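Local structure of uncharacterized protein Atu1656 (Agrobacterium tumefaciens, 2OJH) at residues Glu25-Arg30 / Thr263-Phe268; Ser192-Met197 / Val209-Asp214. The protein is of unknown function but belongs to the TolB family and folds as a six-bladed beta-propeller, a fold that often serves protein binding. All coordinates share one frame; numbering follows the deposited sequence. Where two conformers were deposited one is given.

How the contacts relate
Contact 1 joins two blades of the propeller, contact 2 two parts of a single blade. Contact 1 (25-30 with 263-268) packs the strand 22-28 against the last strand of the preceding blade, bringing together parts of the chain 233 residues apart, near its two ends. Contact 2 (192-197 with 209-214) is local: the turn joining two strands of one blade meets the outermost strand of that same blade. The two centres lie 24 Å apart and their nearest atoms about 11 Å, without touching. Contact 1 is apolar and partly buried, whereas contact 2 is a surface meeting of arginines with small side chains.

Contact 1 of 2, residues Glu25-Arg30 / Thr263-Phe268; sequences EIFNIR and TLFDLF
Leu264, the first residue of 263-268 to meet the other segment, points its side chain at Phe27. Its CD1 methyl lies 3.9 Å from Phe27 CE2, approaching the ring obliquely, and the same methyl reaches Ile29 CG2 at 4.1 Å, so one branch touches two residues. Phe265 also faces Phe27, because Leu264 and Phe265 form a classic beta bulge opposite Val251 that turns two successive side chains to one side. Phe265 CE1 sits 3.6 Å from Phe27 CD1, over one face of the Phe27 ring and toward its rim. The two rings, with centroids 5.1 Å apart and planes at 54°, meet obliquely as their side chains run past each other in opposite directions. Phe27 holds CG anti to its own backbone N (chi1 -176°), which carries its ring out to both partners. Farther along, Leu267 CD1 meets the Phe265 ring in plane at its edge. The contact joins two blades of the propeller: strand 262-267 is the outer edge of its sheet, beside 247-255, while strand 22-28 lies between 33-40 and 285-291, whose Tyr288 and Phe286 extend the same apolar layer.

Contact 2 of 2, residues Ser192-Met197 / Val209-Asp214; sequences SRTGQM and VERITD
Thr194 lays its CG2 methyl over one face of the Arg211 guanidinium, 3.6 Å from Arg211 NH1 and above the outer part of the group. Its OG1 lies 3.8 Å from Arg211 NH2, too long for a hydrogen bond. The opposite face is taken by the carboxylate of Asp214, so the flat cation is sandwiched between a methyl and an acid. The Asp214 side is electrostatic: OD1 lies 3.2 Å from Arg211 NH2 but well out of the guanidinium plane, and no N-H is directed at it. Arg211 NE donates to the backbone O of Thr213 over 2.8 Å, bent to 141° at the hydrogen, and NH2 bonds to Gln198 OE1 on the adjacent strand, which together fix the rotation of the group. An extended chain, with chi1 at -167° and the following torsions also near 180°, takes the guanidinium from the edge strand across to the turn. Thr194 itself belongs to a type I beta turn from Ser192 to Gly195, closed by Gly195 N to Ser192 O at 2.8 Å. One residue earlier, the Arg193 and Val209 side chains reach toward each other; Arg193 NH1, part of a charged group, loosely approaches both Val209 methyls, CG1 and CG2, at 4.2 Å. The polar work of Arg193 is done within the blade, by NE with Ser191, NH2 with Asn175 and a cation-pi contact with Trp200. With no hydrogen bond or salt bridge between them, turn and outer strand meet mostly by van der Waals contact, and both arginines are oriented by partners not across the contact.

Contact 1 of 2, residues Glu25-Arg30 / Thr263-Phe268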
ATOM      1  N   GLU A  25      11.293  -8.711   3.896  1.00 35.13           N
ATOM      2  CA  GLU A  25      12.546  -8.003   4.153  1.00 35.31           C
ATOM      3  C   GLU A  25      12.329  -6.567   4.622  1.00 35.58           C
ATOM      4  O   GLU A  25      11.270  -5.999   4.406  1.00 34.97           O
ATOM      5  CB  GLU A  25      13.389  -8.035   2.883  1.00 35.71           C
ATOM      6  CG  GLU A  25      13.820  -9.460   2.491  1.00 34.61           C
ATOM      7  CD  GLU A  25      14.653  -9.540   1.218  1.00 35.97           C
ATOM      8  OE1 GLU A  25      15.039  -8.494   0.669  1.00 35.74           O
ATOM      9  OE2 GLU A  25      14.930 -10.682   0.767  1.00 33.70           O
ATOM     10  N   ILE A  26      13.347  -5.971   5.244  1.00 34.98           N
ATOM     11  CA  ILE A  26      13.284  -4.578   5.677  1.00 35.57           C
ATOM     12  C   ILE A  26      14.524  -3.879   5.174  1.00 34.94           C
ATOM     13  O   ILE A  26      15.599  -4.475   5.170  1.00 35.56           O
ATOM     14  CB  ILE A  26      13.266  -4.534   7.207  1.00 35.71           C
ATOM     15  CG1 ILE A  26      11.884  -4.972   7.717  1.00 36.26           C
ATOM     16  CG2 ILE A  26      13.691  -3.155   7.714  1.00 37.71           C
ATOM     17  CD1 ILE A  26      11.929  -5.363   9.227  1.00 38.52           C
ATOM     18  N   PHE A  27      14.372  -2.649   4.685  1.00 34.32           N
ATOM     19  CA  PHE A  27      15.511  -1.871   4.223  1.00 34.35           C
ATOM     20  C   PHE A  27      15.507  -0.587   5.041  1.00 34.44           C
ATOM     21  O   PHE A  27      14.455   0.072   5.207  1.00 34.25           O
ATOM     22  CB  PHE A  27      15.359  -1.539   2.753  1.00 33.78           C
ATOM     23  CG  PHE A  27      16.541  -0.822   2.150  1.00 35.57           C
ATOM     24  CD1 PHE A  27      17.654  -1.524   1.747  1.00 35.47           C
ATOM     25  CD2 PHE A  27      16.507   0.566   1.951  1.00 35.86           C
ATOM     26  CE1 PHE A  27      18.773  -0.862   1.177  1.00 37.19           C
ATOM     27  CE2 PHE A  27      17.573   1.231   1.390  1.00 35.72           C
ATOM     28  CZ  PHE A  27      18.723   0.516   0.987  1.00 35.31           C
ATOM     29  N   ASN A  28      16.685  -0.248   5.552  1.00 34.66           N
ATOM     30  CA  ASN A  28      16.859   0.965   6.325  1.00 34.58           C
ATOM     31  C   ASN A  28      17.429   2.007   5.376  1.00 34.73           C
ATOM     32  O   ASN A  28      18.521   1.838   4.847  1.00 35.72           O
ATOM     33  CB  ASN A  28      17.774   0.707   7.532  1.00 34.29           C
ATOM     34  CG  ASN A  28      17.978   1.957   8.397  1.00 34.24           C
ATOM     35  OD1 ASN A  28      18.316   3.021   7.887  1.00 34.10           O
ATOM     36  ND2 ASN A  28      17.785   1.820   9.717  1.00 32.92           N
ATOM     37  N   ILE A  29      16.680   3.083   5.136  1.00 34.31           N
ATOM     38  CA  ILE A  29      17.137   4.100   4.204  1.00 33.82           C
ATOM     39  C   ILE A  29      18.226   5.030   4.752  1.00 34.35           C
ATOM     40  O   ILE A  29      18.874   5.736   3.983  1.00 33.87           O
ATOM     41  CB  ILE A  29      15.965   4.953   3.628  1.00 34.20           C
ATOM     42  CG1 ILE A  29      15.300   5.811   4.723  1.00 33.59           C
ATOM     43  CG2 ILE A  29      14.941   4.065   2.876  1.00 33.30           C
ATOM     44  CD1 ILE A  29      14.570   7.104   4.134  1.00 33.58           C
ATOM     45  N   ARG A  30      18.433   5.025   6.066  1.00 34.16           N
ATOM     46  CA  ARG A  30      19.482   5.847   6.665  1.00 35.05           C
ATOM     47  C   ARG A  30      20.865   5.180   6.567  1.00 35.43           C
ATOM     48  O   ARG A  30      21.841   5.806   6.180  1.00 35.35           O
ATOM     49  CB  ARG A  30      19.134   6.157   8.134  1.00 35.29           C
ATOM     50  CG  ARG A  30      17.729   6.748   8.326  1.00 33.90           C
ATOM     51  CD  ARG A  30      17.469   7.946   7.401  1.00 35.09           C
ATOM     52  NE  ARG A  30      16.117   8.469   7.589  1.00 33.11           N
ATOM     53  CZ  ARG A  30      15.545   9.384   6.817  1.00 34.20           C
ATOM     54  NH1 ARG A  30      16.197   9.904   5.779  1.00 33.15           N
ATOM     55  NH2 ARG A  30      14.312   9.790   7.087  1.00 34.65           N
ATOM     56  N   THR A 263      17.618   4.709  -7.262  1.00 36.15           N
ATOM     57  CA  THR A 263      17.294   3.284  -7.123  1.00 35.97           C
ATOM     58  C   THR A 263      17.933   2.766  -5.852  1.00 35.27           C
ATOM     59  O   THR A 263      19.154   2.809  -5.691  1.00 35.18           O
ATOM     60  CB  THR A 263      17.794   2.477  -8.341  1.00 36.46           C
ATOM     61  OG1 THR A 263      17.178   3.012  -9.515  1.00 39.63           O
ATOM     62  CG2 THR A 263      17.409   1.011  -8.228  1.00 36.29           C
ATOM     63  N   LEU A 264      17.115   2.315  -4.913  1.00 33.42           N
ATOM     64  CA  LEU A 264      17.643   1.714  -3.711  1.00 33.06           C
ATOM     65  C   LEU A 264      18.190   0.323  -4.046  1.00 34.83           C
ATOM     66  O   LEU A 264      19.327   0.003  -3.696  1.00 35.13           O
ATOM     67  CB  LEU A 264      16.548   1.638  -2.628  1.00 32.65           C
ATOM     68  CG  LEU A 264      16.093   3.014  -2.171  1.00 31.47           C
ATOM     69  CD1 LEU A 264      15.010   2.842  -1.042  1.00 30.40           C
ATOM     70  CD2 LEU A 264      17.243   3.899  -1.682  1.00 30.23           C
ATOM     71  N   PHE A 265      17.398  -0.516  -4.723  1.00 35.27           N
ATOM     72  CA  PHE A 265      17.894  -1.823  -5.172  1.00 35.58           C
ATOM     73  C   PHE A 265      17.009  -2.354  -6.306  1.00 35.31           C
ATOM     74  O   PHE A 265      15.886  -1.906  -6.450  1.00 33.92           O
ATOM     75  CB  PHE A 265      17.946  -2.817  -4.005  1.00 35.02           C
ATOM     76  CG  PHE A 265      16.726  -2.782  -3.120  1.00 36.12           C
ATOM     77  CD1 PHE A 265      16.682  -1.921  -2.030  1.00 36.75           C
ATOM     78  CD2 PHE A 265      15.633  -3.613  -3.371  1.00 34.42           C
ATOM     79  CE1 PHE A 265      15.556  -1.884  -1.195  1.00 35.41           C
ATOM     80  CE2 PHE A 265      14.508  -3.594  -2.539  1.00 34.96           C
ATOM     81  CZ  PHE A 265      14.475  -2.714  -1.461  1.00 35.75           C
ATOM     82  N   ASP A 266      17.561  -3.260  -7.128  1.00 35.54           N
ATOM     83  CA  ASP A 266      16.772  -4.079  -8.054  1.00 36.43           C
ATOM     84  C   ASP A 266      16.058  -5.168  -7.268  1.00 37.16           C
ATOM     85  O   ASP A 266      16.511  -5.575  -6.193  1.00 37.61           O
ATOM     86  CB  ASP A 266      17.650  -4.759  -9.070  1.00 36.71           C
ATOM     87  CG  ASP A 266      18.347  -3.775 -10.000  1.00 38.33           C
ATOM     88  OD1 ASP A 266      17.888  -2.624 -10.120  1.00 38.71           O
ATOM     89  OD2 ASP A 266      19.362  -4.167 -10.609  1.00 43.89           O
ATOM     90  N   LEU A 267      14.969  -5.670  -7.824  1.00 37.19           N
ATOM     91  CA  LEU A 267      14.160  -6.654  -7.126  1.00 37.22           C
ATOM     92  C   LEU A 267      13.330  -7.478  -8.118  1.00 37.21           C
ATOM     93  O   LEU A 267      12.869  -6.970  -9.153  1.00 36.82           O
ATOM     94  CB  LEU A 267      13.267  -5.958  -6.103  1.00 37.75           C
ATOM     95  CG  LEU A 267      12.214  -6.785  -5.387  1.00 38.95           C
ATOM     96  CD1 LEU A 267      12.164  -6.465  -3.909  1.00 43.18           C
ATOM     97  CD2 LEU A 267      10.843  -6.539  -5.995  1.00 43.05           C
ATOM     98  N   PHE A 268      13.157  -8.755  -7.796  1.00 36.75           N
ATOM     99  CA  PHE A 268      12.261  -9.600  -8.551  1.00 36.16           C
ATOM    100  C   PHE A 268      10.943  -9.589  -7.804  1.00 35.80           C
ATOM    101  O   PHE A 268      10.855 -10.001  -6.626  1.00 34.73           O
ATOM    102  CB  PHE A 268      12.816 -11.011  -8.692  1.00 35.56           C
ATOM    103  CG  PHE A 268      11.967 -11.891  -9.557  1.00 36.23           C
ATOM    104  CD1 PHE A 268      12.048 -11.804 -10.943  1.00 34.26           C
ATOM    105  CD2 PHE A 268      11.074 -12.777  -8.988  1.00 34.27           C
ATOM    106  CE1 PHE A 268      11.265 -12.600 -11.748  1.00 36.03           C
ATOM    107  CE2 PHE A 268      10.267 -13.587  -9.788  1.00 35.41           C
ATOM    108  CZ  PHE A 268      10.367 -13.497 -11.169  1.00 35.74           C
TER

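Contact 2 of 2, residues Ser192-Met197 / Val209-Asp214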
ATOM      1  N   SER A 192      -2.234   7.329 -15.049  1.00 34.61           N
ATOM      2  CA  SER A 192      -1.793   7.019 -16.411  1.00 34.92           C
ATOM      3  C   SER A 192      -2.057   8.166 -17.365  1.00 35.04           C
ATOM      4  O   SER A 192      -1.848   8.015 -18.581  1.00 35.55           O
ATOM      5  CB  SER A 192      -2.551   5.800 -16.949  1.00 35.85           C
ATOM      6  OG  SER A 192      -3.958   6.075 -17.010  1.00 34.42           O
ATOM      7  N   ARG A 193      -2.490   9.310 -16.843  1.00 34.98           N
ATOM      8  CA  ARG A 193      -2.926  10.409 -17.706  1.00 35.68           C
ATOM      9  C   ARG A 193      -1.883  10.860 -18.737  1.00 36.19           C
ATOM     10  O   ARG A 193      -2.237  11.420 -19.779  1.00 35.85           O
ATOM     11  CB  ARG A 193      -3.505  11.593 -16.892  1.00 35.58           C
ATOM     12  CG  ARG A 193      -2.496  12.500 -16.182  1.00 36.85           C
ATOM     13  CD  ARG A 193      -3.189  13.433 -15.184  1.00 36.33           C
ATOM     14  NE  ARG A 193      -3.783  12.703 -14.058  1.00 34.48           N
ATOM     15  CZ  ARG A 193      -4.457  13.261 -13.051  1.00 35.41           C
ATOM     16  NH1 ARG A 193      -4.643  14.576 -13.006  1.00 33.90           N
ATOM     17  NH2 ARG A 193      -4.950  12.498 -12.072  1.00 31.39           N
ATOM     18  N   THR A 194      -0.607  10.607 -18.469  1.00 36.30           N
ATOM     19  CA  THR A 194       0.433  11.040 -19.428  1.00 36.55           C
ATOM     20  C   THR A 194       0.897   9.932 -20.352  1.00 36.95           C
ATOM     21  O   THR A 194       1.805  10.136 -21.159  1.00 36.91           O
ATOM     22  CB  THR A 194       1.678  11.603 -18.717  1.00 37.13           C
ATOM     23  OG1 THR A 194       2.171  10.632 -17.780  1.00 35.00           O
ATOM     24  CG2 THR A 194       1.367  12.929 -17.997  1.00 38.09           C
ATOM     25  N   GLY A 195       0.344   8.734 -20.225  1.00 37.60           N
ATOM     26  CA  GLY A 195       0.788   7.675 -21.137  1.00 39.22           C
ATOM     27  C   GLY A 195       1.315   6.461 -20.418  1.00 40.10           C
ATOM     28  O   GLY A 195       1.083   5.326 -20.844  1.00 40.65           O
ATOM     29  N   GLN A 196       2.011   6.694 -19.309  1.00 40.10           N
ATOM     30  CA  GLN A 196       2.427   5.601 -18.444  1.00 40.30           C
ATOM     31  C   GLN A 196       2.098   5.979 -17.017  1.00 39.01           C
ATOM     32  O   GLN A 196       1.747   7.134 -16.733  1.00 38.52           O
ATOM     33  CB  GLN A 196       3.915   5.266 -18.639  1.00 41.09           C
ATOM     34  CG  GLN A 196       4.873   6.393 -18.309  1.00 43.86           C
ATOM     35  CD  GLN A 196       6.192   6.323 -19.077  1.00 48.69           C
ATOM     36  OE1 GLN A 196       6.212   6.222 -20.309  1.00 50.74           O
ATOM     37  NE2 GLN A 196       7.299   6.401 -18.350  1.00 47.92           N
HETATM   38  N   MSE A 197       2.155   5.015 -16.110  1.00 38.68           N
HETATM   39  CA  MSE A 197       1.920   5.353 -14.719  1.00 38.13           C
HETATM   40  C   MSE A 197       3.071   6.257 -14.224  1.00 37.36           C
HETATM   41  O   MSE A 197       4.255   5.946 -14.445  1.00 38.04           O
HETATM   42  CB  MSE A 197       1.799   4.103 -13.855  1.00 39.58           C
HETATM   43  CG  MSE A 197       0.449   3.375 -13.939  1.00 41.97           C
HETATM   44 SE   MSE A 197      -1.061   4.560 -13.563  0.80 53.34          SE
HETATM   45  CE  MSE A 197      -2.317   3.483 -12.551  1.00 43.42           C
ATOM     46  N   VAL A 209      -3.805  19.449  -7.899  0.50 38.71           N
ATOM     47  CA  VAL A 209      -3.139  18.188  -8.222  0.50 37.58           C
ATOM     48  C   VAL A 209      -1.877  18.558  -9.013  0.50 37.26           C
ATOM     49  O   VAL A 209      -1.855  19.577  -9.705  0.50 36.78           O
ATOM     50  CB  VAL A 209      -4.080  17.249  -9.051  0.50 37.42           C
ATOM     51  CG1 VAL A 209      -4.437  17.866 -10.419  0.50 36.54           C
ATOM     52  CG2 VAL A 209      -3.490  15.841  -9.218  0.50 36.79           C
ATOM     53  N   GLU A 210      -0.832  17.746  -8.904  1.00 36.31           N
ATOM     54  CA  GLU A 210       0.445  18.027  -9.597  1.00 36.92           C
ATOM     55  C   GLU A 210       1.312  16.786  -9.811  1.00 36.36           C
ATOM     56  O   GLU A 210       1.224  15.820  -9.058  1.00 36.26           O
ATOM     57  CB  GLU A 210       1.236  19.128  -8.886  1.00 37.70           C
ATOM     58  CG  GLU A 210       1.498  18.833  -7.443  1.00 38.99           C
ATOM     59  CD  GLU A 210       2.073  20.030  -6.682  1.00 42.69           C
ATOM     60  OE1 GLU A 210       1.614  21.180  -6.874  1.00 46.40           O
ATOM     61  OE2 GLU A 210       2.985  19.817  -5.879  1.00 43.98           O
ATOM     62  N   ARG A 211       2.138  16.824 -10.854  1.00 35.42           N
ATOM     63  CA  ARG A 211       2.928  15.674 -11.244  1.00 35.76           C
ATOM     64  C   ARG A 211       4.191  15.620 -10.394  1.00 36.04           C
ATOM     65  O   ARG A 211       4.854  16.649 -10.194  1.00 36.60           O
ATOM     66  CB  ARG A 211       3.293  15.757 -12.726  1.00 35.84           C
ATOM     67  CG  ARG A 211       3.841  14.480 -13.306  1.00 36.65           C
ATOM     68  CD  ARG A 211       4.128  14.667 -14.762  1.00 36.86           C
ATOM     69  NE  ARG A 211       4.744  13.493 -15.371  1.00 35.95           N
ATOM     70  CZ  ARG A 211       4.999  13.379 -16.672  1.00 35.32           C
ATOM     71  NH1 ARG A 211       4.665  14.356 -17.520  1.00 33.39           N
ATOM     72  NH2 ARG A 211       5.581  12.278 -17.137  1.00 34.36           N
ATOM     73  N   ILE A 212       4.536  14.420  -9.929  1.00 35.02           N
ATOM     74  CA  ILE A 212       5.724  14.226  -9.096  1.00 34.19           C
ATOM     75  C   ILE A 212       6.851  13.436  -9.748  1.00 34.45           C
ATOM     76  O   ILE A 212       8.018  13.765  -9.523  1.00 35.27           O
ATOM     77  CB  ILE A 212       5.364  13.585  -7.747  1.00 33.81           C
ATOM     78  CG1 ILE A 212       4.398  14.503  -6.975  1.00 33.29           C
ATOM     79  CG2 ILE A 212       6.643  13.202  -6.975  1.00 32.62           C
ATOM     80  CD1 ILE A 212       4.974  15.822  -6.479  1.00 34.37           C
ATOM     81  N   THR A 213       6.535  12.398 -10.526  1.00 34.63           N
ATOM     82  CA  THR A 213       7.580  11.778 -11.368  1.00 35.22           C
ATOM     83  C   THR A 213       7.371  12.080 -12.850  1.00 35.42           C
ATOM     84  O   THR A 213       6.242  12.248 -13.320  1.00 34.84           O
ATOM     85  CB  THR A 213       7.718  10.252 -11.160  1.00 35.33           C
ATOM     86  OG1 THR A 213       6.491   9.588 -11.514  1.00 37.07           O
ATOM     87  CG2 THR A 213       8.059   9.933  -9.729  1.00 36.58           C
ATOM     88  N   ASP A 214       8.487  12.157 -13.580  1.00 34.93           N
ATOM     89  CA  ASP A 214       8.478  12.306 -15.014  1.00 36.32           C
ATOM     90  C   ASP A 214       9.610  11.379 -15.429  1.00 36.40           C
ATOM     91  O   ASP A 214      10.759  11.797 -15.453  1.00 36.39           O
ATOM     92  CB  ASP A 214       8.806  13.748 -15.365  1.00 36.49           C
ATOM     93  CG  ASP A 214       8.573  14.071 -16.824  1.00 37.81           C
ATOM     94  OD1 ASP A 214       8.565  13.147 -17.670  1.00 37.28           O
ATOM     95  OD2 ASP A 214       8.393  15.268 -17.121  1.00 41.93           O
TER